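PDB 3PGB: amine oxidase from Emericella nidulans, which probably oxidises primary amines, working as a dimer whose subunits each carry a copper ion and a topaquinone cofactor. Local coordinates for residues R135-A140 with V177-P182; Y419-P422 with S426-N429; M456-T461 with V465-N470; D543-N548 with L722-G727; A639-Y644 with W691-M696. One frame throughout, in Å; residues are numbered along the deposited sequence.

Interaction 1 (R135-A140 with V177-P182). With NAG (2-acetamido-2-deoxy-beta-D-glucopyranose), chain B.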
# COMPACT_ATOMS: atom_id res chain seq x y z
N ARG A 135 -6.39 -29.42 25.64
CA ARG A 135 -7.44 -29.94 24.77
C ARG A 135 -7.31 -31.43 24.62
O ARG A 135 -6.23 -31.94 24.31
CB ARG A 135 -7.36 -29.32 23.38
CG ARG A 135 -7.84 -27.90 23.32
CD ARG A 135 -8.44 -27.57 21.96
NE ARG A 135 -7.96 -26.27 21.50
CZ ARG A 135 -7.04 -26.08 20.56
NH1 ARG A 135 -6.48 -27.10 19.91
NH2 ARG A 135 -6.69 -24.84 20.25
N LEU A 136 -8.42 -32.13 24.81
CA LEU A 136 -8.45 -33.58 24.69
C LEU A 136 -9.27 -33.97 23.48
O LEU A 136 -10.34 -33.40 23.24
CB LEU A 136 -9.03 -34.20 25.96
CG LEU A 136 -8.33 -33.81 27.26
CD1 LEU A 136 -9.15 -34.23 28.48
CD2 LEU A 136 -6.93 -34.40 27.31
N ASN A 137 -8.77 -34.92 22.70
CA ASN A 137 -9.53 -35.53 21.63
C ASN A 137 -10.07 -36.85 22.15
O ASN A 137 -9.35 -37.84 22.23
CB ASN A 137 -8.66 -35.75 20.39
CG ASN A 137 -9.46 -36.10 19.14
OD1 ASN A 137 -10.69 -36.25 19.19
ND2 ASN A 137 -8.77 -36.24 18.02
N ASN A 138 -11.34 -36.84 22.56
CA ASN A 138 -11.98 -38.03 23.11
C ASN A 138 -12.65 -38.86 22.03
O ASN A 138 -13.73 -38.50 21.58
CB ASN A 138 -13.00 -37.64 24.17
CG ASN A 138 -12.36 -37.12 25.43
OD1 ASN A 138 -11.51 -37.78 26.01
ND2 ASN A 138 -12.77 -35.93 25.85
N ARG A 139 -12.01 -39.94 21.61
CA ARG A 139 -12.57 -40.82 20.58
C ARG A 139 -12.87 -42.24 21.08
O ARG A 139 -13.13 -43.14 20.28
CB ARG A 139 -11.64 -40.86 19.36
CG ARG A 139 -11.51 -39.51 18.66
CD ARG A 139 -10.80 -39.64 17.33
NE ARG A 139 -9.35 -39.72 17.48
CZ ARG A 139 -8.50 -39.79 16.47
NH1 ARG A 139 -8.94 -39.78 15.21
NH2 ARG A 139 -7.19 -39.85 16.70
N ALA A 140 -12.88 -42.43 22.39
CA ALA A 140 -13.33 -43.69 22.99
C ALA A 140 -14.84 -43.63 23.20
O ALA A 140 -15.32 -43.69 24.33
CB ALA A 140 -12.62 -43.92 24.31
N VAL A 177 -17.04 -29.76 22.29
CA VAL A 177 -17.61 -29.64 20.96
C VAL A 177 -17.35 -30.96 20.24
O VAL A 177 -16.33 -31.61 20.49
CB VAL A 177 -17.00 -28.45 20.18
CG1 VAL A 177 -15.51 -28.66 19.95
CG2 VAL A 177 -17.73 -28.24 18.86
N ARG A 178 -18.26 -31.37 19.38
CA ARG A 178 -18.12 -32.66 18.71
C ARG A 178 -16.88 -32.69 17.83
O ARG A 178 -16.39 -31.64 17.40
CB ARG A 178 -19.36 -32.97 17.87
CG ARG A 178 -19.57 -32.07 16.68
CD ARG A 178 -20.76 -32.51 15.89
NE ARG A 178 -21.03 -31.63 14.76
CZ ARG A 178 -22.05 -31.79 13.91
NH1 ARG A 178 -22.90 -32.81 14.05
NH2 ARG A 178 -22.21 -30.94 12.91
N ASN A 179 -16.39 -33.89 17.58
CA ASN A 179 -15.31 -34.11 16.62
C ASN A 179 -15.94 -34.70 15.37
O ASN A 179 -16.35 -35.87 15.36
CB ASN A 179 -14.25 -35.04 17.22
CG ASN A 179 -13.07 -35.28 16.29
OD1 ASN A 179 -13.12 -34.98 15.10
ND2 ASN A 179 -12.00 -35.83 16.84
N VAL A 180 -16.03 -33.89 14.32
CA VAL A 180 -16.77 -34.26 13.11
C VAL A 180 -15.95 -35.12 12.14
O VAL A 180 -16.50 -35.64 11.16
CB VAL A 180 -17.33 -32.98 12.40
CG1 VAL A 180 -16.31 -32.41 11.40
CG2 VAL A 180 -18.63 -33.29 11.70
N GLU A 181 -14.65 -35.26 12.41
CA GLU A 181 -13.78 -36.13 11.61
C GLU A 181 -12.97 -37.09 12.48
O GLU A 181 -11.74 -37.03 12.51
CB GLU A 181 -12.84 -35.28 10.74
CG GLU A 181 -13.57 -34.36 9.77
CD GLU A 181 -12.71 -33.91 8.60
OE1 GLU A 181 -12.50 -32.69 8.45
OE2 GLU A 181 -12.25 -34.79 7.83
N PRO A 182 -13.66 -38.01 13.19
CA PRO A 182 -12.99 -38.93 14.09
C PRO A 182 -12.41 -40.17 13.43
O PRO A 182 -11.64 -40.89 14.06
CB PRO A 182 -14.11 -39.35 15.04
CG PRO A 182 -15.32 -39.32 14.19
CD PRO A 182 -15.12 -38.24 13.16
C1 NAG B . -11.67 -48.58 23.90
C2 NAG B . -11.18 -49.79 23.13
C3 NAG B . -11.57 -49.69 21.67
C4 NAG B . -13.08 -49.46 21.59
C5 NAG B . -13.48 -48.25 22.43
C6 NAG B . -14.99 -48.02 22.41
C7 NAG B . -9.19 -50.73 24.20
C8 NAG B . -7.68 -50.79 24.22
N2 NAG B . -9.74 -49.95 23.27
O3 NAG B . -11.23 -50.88 21.01
O4 NAG B . -13.46 -49.29 20.24
O5 NAG B . -13.07 -48.48 23.77
O6 NAG B . -15.30 -46.80 23.06
O7 NAG B . -9.84 -51.39 25.02
O HOH W 1 -9.48 -36.63 15.41
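Asn137 and Asn179 meet amide to amide, and here the contact is at its tightest: ND2 of Asn179 donates to OD1 of Asn137 at 2.7 Å. The side chains cross at about a right angle with their amide planes 37° apart, and the bond is bent, 136° at the hydrogen. Both residues hold CG anti to the backbone N, which turns the two amides toward each other. The rotation of Asn179 is probably held from its other end, where OD1 accepts from the backbone N of Glu181 at 3.1 Å in an Asx turn. One water takes a hydrogen from each of the two amide nitrogens. The looser, partly exposed side belongs to Arg139 and Pro182. There Arg139 NH1 reaches Pro182 O at 3.1 Å, coming from above the carbonyl plane, and Arg139 CD lies 4.0 Å from Pro182 CB. The Asn137 amide nitrogen lies over one guanidinium face, toward its rim. These bonds link the ends of strands 131-138 and 176-178, each of which pairs with strand 145-152, whose Phe146 touches Asn137 and Asn179 alike, while strand 102-110 flanks 131-138 on its other edge.

Interaction 2 (Y419-P422 with S426-N429). With NAG (2-acetamido-2-deoxy-beta-D-glucopyranose), chain H.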
# COMPACT_ATOMS: atom_id res chain seq x y z
N TYR A 419 16.64 -14.18 2.57
CA TYR A 419 15.56 -14.21 1.59
C TYR A 419 14.22 -13.82 2.22
O TYR A 419 13.60 -12.85 1.80
CB TYR A 419 15.49 -15.58 0.91
CG TYR A 419 16.62 -15.79 -0.08
CD1 TYR A 419 17.92 -16.01 0.35
CD2 TYR A 419 16.39 -15.73 -1.46
CE1 TYR A 419 18.96 -16.19 -0.55
CE2 TYR A 419 17.43 -15.90 -2.37
CZ TYR A 419 18.71 -16.13 -1.91
OH TYR A 419 19.75 -16.30 -2.78
N ASP A 420 13.79 -14.57 3.23
CA ASP A 420 12.58 -14.25 3.97
C ASP A 420 12.74 -12.96 4.77
O ASP A 420 11.80 -12.20 4.91
CB ASP A 420 12.20 -15.40 4.91
CG ASP A 420 11.57 -16.57 4.17
OD1 ASP A 420 10.67 -16.34 3.33
OD2 ASP A 420 11.96 -17.72 4.43
N CYS A 421 13.94 -12.75 5.31
CA CYS A 421 14.30 -11.49 5.98
C CYS A 421 15.73 -11.12 5.56
O CYS A 421 16.44 -11.96 5.01
CB CYS A 421 14.22 -11.62 7.51
SG CYS A 421 12.87 -12.65 8.16
N PRO A 422 16.16 -9.88 5.83
CA PRO A 422 17.56 -9.54 5.61
C PRO A 422 18.54 -10.42 6.39
O PRO A 422 18.19 -10.97 7.45
CB PRO A 422 17.65 -8.09 6.10
CG PRO A 422 16.28 -7.55 5.88
CD PRO A 422 15.35 -8.69 6.16
N SER A 426 18.11 -10.45 13.49
CA SER A 426 18.19 -11.40 14.59
C SER A 426 16.98 -12.32 14.48
O SER A 426 15.92 -11.91 14.04
CB SER A 426 18.28 -10.71 15.95
OG SER A 426 17.08 -10.06 16.30
N TYR A 427 17.17 -13.58 14.86
CA TYR A 427 16.18 -14.62 14.65
C TYR A 427 15.87 -15.30 15.97
O TYR A 427 16.77 -15.83 16.62
CB TYR A 427 16.72 -15.67 13.67
CG TYR A 427 16.82 -15.19 12.24
CD1 TYR A 427 17.97 -14.55 11.78
CD2 TYR A 427 15.77 -15.37 11.34
CE1 TYR A 427 18.07 -14.10 10.47
CE2 TYR A 427 15.87 -14.93 10.02
CZ TYR A 427 17.02 -14.29 9.58
OH TYR A 427 17.12 -13.85 8.27
N LEU A 428 14.60 -15.29 16.36
CA LEU A 428 14.15 -16.00 17.55
C LEU A 428 13.56 -17.35 17.17
O LEU A 428 13.24 -17.61 16.01
CB LEU A 428 13.11 -15.18 18.31
CG LEU A 428 13.58 -13.83 18.85
CD1 LEU A 428 12.40 -13.02 19.37
CD2 LEU A 428 14.63 -14.04 19.95
N ASN A 429 13.43 -18.22 18.17
CA ASN A 429 12.75 -19.50 18.01
C ASN A 429 11.26 -19.38 18.34
O ASN A 429 10.82 -18.42 18.98
CB ASN A 429 13.35 -20.55 18.95
CG ASN A 429 14.71 -21.05 18.49
OD1 ASN A 429 15.17 -20.74 17.40
ND2 ASN A 429 15.35 -21.85 19.36
C1 NAG H . 16.64 -22.48 19.16
C2 NAG H . 17.75 -21.85 20.00
C3 NAG H . 19.05 -22.65 19.91
C4 NAG H . 18.83 -24.15 20.11
C5 NAG H . 17.69 -24.61 19.21
C6 NAG H . 17.36 -26.08 19.41
C7 NAG H . 18.28 -19.52 20.47
C8 NAG H . 18.45 -18.13 19.92
N2 NAG H . 17.94 -20.47 19.60
O3 NAG H . 19.94 -22.20 20.91
O4 NAG H . 20.00 -24.87 19.82
O5 NAG H . 16.54 -23.84 19.53
O6 NAG H . 16.84 -26.27 20.71
O7 NAG H . 18.44 -19.74 21.67
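The Tyr427 hydroxyl oxygen approaches two neighbouring residues of segment 419-422, lying 3.2 Å from the backbone oxygen of Pro422 and 3.7 Å from CB of Cys421. It is the far end of the ring, rather than its root, that makes the contact: CG stands beside the backbone N (chi1 -71°), and the ring runs from strand 426-434 across to the loop 419-422. Further back along the ring, Cys421 SG approaches CE2 of Tyr427 at 4.2 Å. Measured to the ring centroid the sulfur is 5.3 Å away and 60° off the normal, an oblique sulfur-aromatic contact. This sulfur is no thiol, being bonded to SG of Cys446 on strand 437-451, which restrains where it can sit. Two residues further along the strand, ND2 of Asn429 carries a covalently attached N-acetylglucosamine, while its OD1 accepts from the backbone N of Asp443. The same loop also meets the second subunit, where Tyr419 OH bonds to Gln754 of that chain. The whole exemplifies a disulfide staple with an aromatic ring packed beside it, tying a loop to a glycosylated antiparallel beta hairpin, 426-434 with 437-451.

Interaction 3 (M456-T461 with V465-N470); sequences MARHST and VSVTKN
The Arg458 guanidinium is met obliquely by two methyl groups of the opposing strand, CG1 of Val465 at 3.6 Å and CG2 of Val467 at 4.0 Å, both measured from NH2. At its edge, close to the plane, lies Ser460 of its own strand, whose OG accepts from Arg458 NH1 at 2.7 Å. A bend at chi3 (-39°) turns the arginine chain back toward Ser460 after it has run side by side with Val467. Asp420 and Asp485 of the second subunit form salt bridges to the same guanidinium, which would largely balance its buried charge. The other flat group, the His459 imidazole, projects from the opposite face of the hairpin, together with Ala457, Ser466 and Thr468; both its nitrogens bond to carboxylates of the second subunit, Asp249 and Asp485. These groups stand on an antiparallel beta hairpin whose strands 457-460 and 465-468 run at 177°. His459 and Ser466 form a hydrogen-bonded pair (His459 N to Ser466 O, 3.0 Å), flanked by the non-hydrogen-bonded pairs Arg458-Val467 and Ser460-Val465. At the open end a classic beta bulge sets Met456 and Ala457 against one residue: Thr468 O accepts from Met456 N at 2.7 Å and only weakly from Ala457 N.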
# COMPACT_ATOMS: atom_id res chain seq x y z
N MET A 456 11.63 9.57 5.18
CA MET A 456 10.49 9.86 6.05
C MET A 456 9.86 11.22 5.72
O MET A 456 8.63 11.34 5.63
CB MET A 456 10.96 9.86 7.52
CG MET A 456 9.92 10.30 8.55
SD MET A 456 8.73 9.01 8.93
CE MET A 456 7.81 9.01 7.43
N ALA A 457 10.70 12.23 5.53
CA ALA A 457 10.23 13.59 5.31
C ALA A 457 11.29 14.41 4.59
O ALA A 457 12.48 14.08 4.62
CB ALA A 457 9.88 14.24 6.65
N ARG A 458 10.86 15.49 3.94
CA ARG A 458 11.78 16.39 3.27
C ARG A 458 11.15 17.73 3.05
O ARG A 458 9.93 17.85 3.12
CB ARG A 458 12.19 15.83 1.90
CG ARG A 458 11.12 15.98 0.84
CD ARG A 458 11.49 15.31 -0.48
NE ARG A 458 12.90 15.48 -0.82
CZ ARG A 458 13.47 16.62 -1.20
NH1 ARG A 458 12.76 17.75 -1.30
NH2 ARG A 458 14.76 16.65 -1.48
N HIS A 459 11.99 18.72 2.78
CA HIS A 459 11.54 19.98 2.20
C HIS A 459 12.67 20.77 1.56
O HIS A 459 13.70 20.99 2.19
CB HIS A 459 10.83 20.86 3.22
CG HIS A 459 10.29 22.12 2.63
ND1 HIS A 459 9.37 22.11 1.60
CD2 HIS A 459 10.57 23.42 2.88
CE1 HIS A 459 9.09 23.36 1.27
NE2 HIS A 459 9.80 24.17 2.03
N SER A 460 12.47 21.20 0.32
CA SER A 460 13.47 21.97 -0.42
C SER A 460 13.06 23.43 -0.61
O SER A 460 11.88 23.77 -0.61
CB SER A 460 13.73 21.32 -1.78
OG SER A 460 14.22 20.01 -1.61
N THR A 461 14.06 24.30 -0.74
CA THR A 461 13.86 25.69 -1.14
C THR A 461 14.98 26.07 -2.11
O THR A 461 15.86 25.25 -2.40
CB THR A 461 13.88 26.68 0.06
OG1 THR A 461 15.22 26.81 0.57
CG2 THR A 461 12.96 26.21 1.17
N VAL A 465 18.07 22.48 1.45
CA VAL A 465 17.28 21.25 1.37
C VAL A 465 17.47 20.46 2.65
O VAL A 465 18.56 20.46 3.23
CB VAL A 465 17.69 20.41 0.16
CG1 VAL A 465 16.91 19.09 0.12
CG2 VAL A 465 17.47 21.19 -1.12
N SER A 466 16.42 19.81 3.12
CA SER A 466 16.52 18.95 4.28
C SER A 466 15.76 17.66 4.05
O SER A 466 14.75 17.65 3.34
CB SER A 466 16.00 19.67 5.53
OG SER A 466 14.59 19.76 5.49
N VAL A 467 16.26 16.57 4.64
CA VAL A 467 15.65 15.25 4.52
C VAL A 467 15.86 14.40 5.77
O VAL A 467 16.91 14.50 6.42
CB VAL A 467 16.21 14.48 3.31
CG1 VAL A 467 15.45 13.17 3.12
CG2 VAL A 467 16.14 15.32 2.05
N THR A 468 14.86 13.59 6.11
CA THR A 468 14.94 12.63 7.21
C THR A 468 14.80 11.22 6.64
O THR A 468 13.91 10.97 5.81
CB THR A 468 13.82 12.84 8.25
OG1 THR A 468 13.88 14.17 8.77
CG2 THR A 468 13.94 11.85 9.39
N LYS A 469 15.66 10.30 7.07
CA LYS A 469 15.59 8.93 6.60
C LYS A 469 14.39 8.22 7.21
O LYS A 469 13.94 8.59 8.29
CB LYS A 469 16.87 8.16 6.94
CG LYS A 469 18.13 8.69 6.27
CD LYS A 469 19.26 7.64 6.27
CE LYS A 469 19.51 7.05 4.88
NZ LYS A 469 18.30 6.48 4.23
N ASN A 470 13.89 7.20 6.52
CA ASN A 470 12.80 6.36 7.02
C ASN A 470 13.36 5.01 7.44
O ASN A 470 13.34 4.04 6.66
CB ASN A 470 11.71 6.20 5.96
CG ASN A 470 10.51 5.41 6.45
OD1 ASN A 470 10.34 5.19 7.65
ND2 ASN A 470 9.68 4.98 5.52

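Interaction 4 (D543-N548 with L722-G727); sequences DILGPN and LNYLPG. With CA (calcium ion), chain F.
Leu545 lays its branched end against one corner of the Tyr724 ring: CG stands 3.8 Å from CE1, and CD2 is equally far, 3.8 Å, from the hydroxyl oxygen of Tyr724. Ile544 adds CG2 at 4.1 Å from the same CE1 atom, so both aliphatic chains gather at one ring carbon. The tyrosine reaches them because its CG is anti to the backbone N (chi1 -173°), carrying the ring from loop 722-727 toward the turn. A water joins the polar parts, 2.8 Å from both Leu545 N, whose hydrogen it accepts, and Tyr724 OH. Behind this first shell, Arg614 makes a cation-pi contact with the Tyr724 ring, and Tyr616 meets it too. The turn itself is a type II beta turn from Asp543 to Gly546, with Gly546 N bonded to Asp543 O. Its first residue is anchored to metal: Asp543 OD1 binds calcium at 2.3 Å, alongside Asp541, Asp687, the backbone oxygens of Phe542 and Leu688, and a water that donates to Pro547 O. The apolar packing on Tyr724 is undirected, so its placement probably relies on the turn, whose first residue is a calcium ligand.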
# COMPACT_ATOMS: atom_id res chain seq x y z
N ASP A 543 -5.56 0.68 24.19
CA ASP A 543 -5.88 1.33 25.46
C ASP A 543 -5.23 2.70 25.46
O ASP A 543 -4.22 2.94 26.15
CB ASP A 543 -5.37 0.50 26.65
CG ASP A 543 -6.17 -0.78 26.86
OD1 ASP A 543 -7.25 -0.96 26.26
OD2 ASP A 543 -5.70 -1.63 27.65
N ILE A 544 -5.81 3.62 24.69
CA ILE A 544 -5.17 4.92 24.46
C ILE A 544 -5.18 5.76 25.74
O ILE A 544 -6.24 6.17 26.22
CB ILE A 544 -5.84 5.71 23.30
CG1 ILE A 544 -5.88 4.88 22.01
CG2 ILE A 544 -5.11 7.02 23.06
CD1 ILE A 544 -4.54 4.34 21.56
N LEU A 545 -3.99 5.99 26.29
CA LEU A 545 -3.83 6.75 27.53
C LEU A 545 -4.75 6.20 28.63
O LEU A 545 -5.37 6.96 29.38
CB LEU A 545 -4.08 8.24 27.27
CG LEU A 545 -3.15 8.92 26.26
CD1 LEU A 545 -3.67 10.30 25.82
CD2 LEU A 545 -1.73 9.05 26.83
N GLY A 546 -4.84 4.87 28.71
CA GLY A 546 -5.74 4.20 29.64
C GLY A 546 -6.80 3.39 28.90
O GLY A 546 -6.98 3.54 27.69
N PRO A 547 -7.54 2.54 29.63
CA PRO A 547 -8.53 1.67 29.00
C PRO A 547 -9.78 2.40 28.49
O PRO A 547 -10.37 1.97 27.50
CB PRO A 547 -8.88 0.68 30.12
CG PRO A 547 -8.63 1.43 31.38
CD PRO A 547 -7.54 2.42 31.10
N ASN A 548 -10.18 3.48 29.16
CA ASN A 548 -11.42 4.19 28.79
C ASN A 548 -11.28 4.99 27.48
O ASN A 548 -10.79 6.13 27.50
CB ASN A 548 -11.89 5.11 29.94
CG ASN A 548 -12.31 4.33 31.21
OD1 ASN A 548 -12.65 3.15 31.15
ND2 ASN A 548 -12.32 5.02 32.35
N LEU A 722 -2.84 10.42 16.15
CA LEU A 722 -3.78 11.41 15.66
C LEU A 722 -4.07 12.38 16.80
O LEU A 722 -4.69 12.00 17.79
CB LEU A 722 -5.06 10.72 15.17
CG LEU A 722 -6.01 11.53 14.29
CD1 LEU A 722 -6.56 12.73 15.04
CD2 LEU A 722 -5.33 11.97 13.00
N ASN A 723 -3.59 13.62 16.65
CA ASN A 723 -3.63 14.63 17.71
C ASN A 723 -3.13 14.12 19.06
O ASN A 723 -3.61 14.54 20.11
CB ASN A 723 -5.05 15.19 17.86
CG ASN A 723 -5.48 15.97 16.65
OD1 ASN A 723 -4.72 16.77 16.11
ND2 ASN A 723 -6.72 15.75 16.22
N TYR A 724 -2.13 13.24 19.01
CA TYR A 724 -1.64 12.51 20.18
C TYR A 724 -0.44 13.20 20.80
O TYR A 724 -0.31 13.28 22.03
CB TYR A 724 -1.24 11.11 19.74
CG TYR A 724 -0.88 10.17 20.86
CD1 TYR A 724 -1.83 9.76 21.78
CD2 TYR A 724 0.41 9.66 20.97
CE1 TYR A 724 -1.51 8.87 22.80
CE2 TYR A 724 0.74 8.78 21.98
CZ TYR A 724 -0.22 8.39 22.89
OH TYR A 724 0.10 7.53 23.91
N LEU A 725 0.45 13.69 19.94
CA LEU A 725 1.66 14.38 20.36
C LEU A 725 1.59 15.85 19.95
O LEU A 725 0.79 16.21 19.08
CB LEU A 725 2.87 13.72 19.70
CG LEU A 725 3.47 12.46 20.35
CD1 LEU A 725 2.59 11.87 21.43
CD2 LEU A 725 3.80 11.40 19.28
N PRO A 726 2.42 16.70 20.56
CA PRO A 726 2.50 18.10 20.14
C PRO A 726 2.90 18.25 18.68
O PRO A 726 2.47 19.20 18.03
CB PRO A 726 3.60 18.68 21.04
CG PRO A 726 3.66 17.78 22.20
CD PRO A 726 3.35 16.42 21.67
N GLY A 727 3.72 17.32 18.18
CA GLY A 727 4.19 17.36 16.79
C GLY A 727 4.58 15.99 16.26
O GLY A 727 4.29 14.97 16.88
CA CA F . -9.06 -1.36 24.95
O HOH W 2 -1.67 5.53 24.71
O HOH W 3 -9.98 0.99 24.86

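Interaction 5 (A639-Y644 with W691-M696); sequences AHWAEY and WLNLGM
Hydrogen bonding dominates where Asn693 meets the loop 639-644. Its ND2 spends both hydrogens on backbone oxygens, Trp641 O at 2.8 Å and Tyr644 O at 2.7 Å. The first bond lies close to the amide plane of Asn693 and is fairly straight (157° at the hydrogen); the second is more bent, yet its nitrogen arrives nearly along the C=O axis of Tyr644. With Asn537 ND2 bonded to Asn693 OD1, the whole amide of this buried residue is satisfied, which should hold its rotation. Trp641 O is shared, accepting also from Gln647 NE2. Contacts without hydrogen bonding come next. The Trp641 ring turns an edge to the amide oxygen, CE3 lying 3.3 Å from Asn693 OD1, with ring and amide planes 58° apart; one face of the indole carries the methyl groups of Ala639 and Ala642. Within the loop, His640 ND1 donates to Glu643 OE2 at 2.8 Å, a His-carboxylate bond that links two residues of the loop. Asn693 thus ties this loop to strand 686-698, which runs between strands 532-542 and 646-650, while Trp641 also packs on strands 532-542 and 374-389.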
# COMPACT_ATOMS: atom_id res chain seq x y z
N ALA A 639 -17.91 -18.04 11.21
CA ALA A 639 -16.97 -16.94 10.96
C ALA A 639 -17.71 -15.62 10.74
O ALA A 639 -17.61 -15.01 9.68
CB ALA A 639 -16.11 -17.27 9.76
N HIS A 640 -18.46 -15.19 11.75
CA HIS A 640 -19.24 -13.95 11.63
C HIS A 640 -18.38 -12.69 11.64
O HIS A 640 -18.86 -11.60 11.32
CB HIS A 640 -20.29 -13.85 12.74
CG HIS A 640 -21.53 -14.63 12.46
ND1 HIS A 640 -22.32 -14.40 11.35
CD2 HIS A 640 -22.15 -15.61 13.16
CE1 HIS A 640 -23.36 -15.22 11.37
NE2 HIS A 640 -23.28 -15.96 12.46
N TRP A 641 -17.12 -12.84 12.04
CA TRP A 641 -16.17 -11.73 12.04
C TRP A 641 -15.76 -11.34 10.62
O TRP A 641 -15.27 -10.23 10.40
CB TRP A 641 -14.92 -12.10 12.85
CG TRP A 641 -14.35 -13.42 12.46
CD1 TRP A 641 -14.57 -14.61 13.08
CD2 TRP A 641 -13.51 -13.69 11.35
NE1 TRP A 641 -13.91 -15.61 12.43
CE2 TRP A 641 -13.24 -15.07 11.36
CE3 TRP A 641 -12.93 -12.90 10.35
CZ2 TRP A 641 -12.43 -15.68 10.41
CZ3 TRP A 641 -12.12 -13.51 9.40
CH2 TRP A 641 -11.88 -14.89 9.44
N ALA A 642 -15.96 -12.24 9.67
CA ALA A 642 -15.57 -12.00 8.28
C ALA A 642 -16.51 -11.05 7.54
O ALA A 642 -16.25 -10.70 6.39
CB ALA A 642 -15.46 -13.31 7.52
N GLU A 643 -17.59 -10.61 8.18
CA GLU A 643 -18.66 -9.90 7.47
C GLU A 643 -18.49 -8.37 7.37
O GLU A 643 -19.25 -7.74 6.64
CB GLU A 643 -20.01 -10.23 8.11
CG GLU A 643 -20.29 -11.74 8.13
CD GLU A 643 -21.61 -12.08 8.78
OE1 GLU A 643 -22.33 -11.17 9.23
OE2 GLU A 643 -21.92 -13.29 8.83
N TYR A 644 -17.54 -7.80 8.11
CA TYR A 644 -17.26 -6.36 8.07
C TYR A 644 -15.75 -6.08 8.16
O TYR A 644 -14.98 -6.92 8.62
CB TYR A 644 -18.00 -5.62 9.20
CG TYR A 644 -19.50 -5.76 9.17
CD1 TYR A 644 -20.31 -4.75 8.67
CD2 TYR A 644 -20.12 -6.92 9.66
CE1 TYR A 644 -21.70 -4.88 8.64
CE2 TYR A 644 -21.50 -7.06 9.63
CZ TYR A 644 -22.28 -6.04 9.11
OH TYR A 644 -23.65 -6.18 9.08
N TRP A 691 -11.59 -4.96 16.24
CA TRP A 691 -11.34 -6.18 15.48
C TRP A 691 -11.23 -5.82 13.99
O TRP A 691 -12.19 -5.32 13.40
CB TRP A 691 -12.48 -7.18 15.69
CG TRP A 691 -12.80 -7.46 17.13
CD1 TRP A 691 -13.66 -6.77 17.92
CD2 TRP A 691 -12.27 -8.51 17.94
NE1 TRP A 691 -13.70 -7.31 19.18
CE2 TRP A 691 -12.85 -8.39 19.22
CE3 TRP A 691 -11.36 -9.54 17.71
CZ2 TRP A 691 -12.55 -9.26 20.26
CZ3 TRP A 691 -11.06 -10.41 18.75
CH2 TRP A 691 -11.66 -10.26 20.01
N LEU A 692 -10.06 -6.06 13.40
CA LEU A 692 -9.78 -5.63 12.02
C LEU A 692 -9.59 -6.80 11.09
O LEU A 692 -8.91 -7.77 11.44
CB LEU A 692 -8.50 -4.80 11.98
CG LEU A 692 -8.48 -3.52 12.80
CD1 LEU A 692 -7.07 -2.96 12.82
CD2 LEU A 692 -9.49 -2.51 12.25
N ASN A 693 -10.19 -6.72 9.90
CA ASN A 693 -9.94 -7.69 8.85
C ASN A 693 -8.94 -7.17 7.82
O ASN A 693 -9.11 -6.09 7.26
CB ASN A 693 -11.23 -8.09 8.14
CG ASN A 693 -12.04 -9.11 8.92
OD1 ASN A 693 -11.49 -9.97 9.61
ND2 ASN A 693 -13.36 -9.02 8.81
N LEU A 694 -7.87 -7.94 7.60
CA LEU A 694 -7.09 -7.81 6.39
C LEU A 694 -7.65 -8.86 5.44
O LEU A 694 -8.18 -9.88 5.90
CB LEU A 694 -5.60 -8.05 6.66
CG LEU A 694 -4.92 -7.17 7.72
CD1 LEU A 694 -3.41 -7.32 7.61
CD2 LEU A 694 -5.31 -5.72 7.60
N GLY A 695 -7.57 -8.62 4.14
CA GLY A 695 -8.12 -9.57 3.18
C GLY A 695 -7.99 -9.19 1.73
O GLY A 695 -7.64 -8.06 1.40
N MET A 696 -8.30 -10.15 0.85
CA MET A 696 -8.13 -10.00 -0.60
C MET A 696 -9.21 -10.79 -1.33
O MET A 696 -9.61 -11.86 -0.87
CB MET A 696 -6.81 -10.61 -1.03
CG MET A 696 -5.57 -9.91 -0.55
SD MET A 696 -4.30 -11.10 -0.06
CE MET A 696 -4.57 -11.17 1.72

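How the interactions relate
Within one chain the five contacts do not touch. Interactions 2 to 5 lie within the enzyme domain, and interaction 1 is remote, its centre about 60 Å from that of interaction 3. Interactions 2 and 3, with nearest atoms about 12 Å apart within the chain, are connected through the dimer, because loop 419-422 of one subunit meets hairpin 457-460/464-479 of the other. That hairpin also bonds to Asp485 of the second subunit, next in sequence to its topaquinone residue, Tyr484. Interaction 4 also touches the second subunit and approaches interaction 3 to about 11 Å. Along the sequence it encloses interaction 5, which lies near the active site: Trp641 stands about 9 Å from Asp403, the predicted proton acceptor, and strand 686-698 ends at the copper ligand His698.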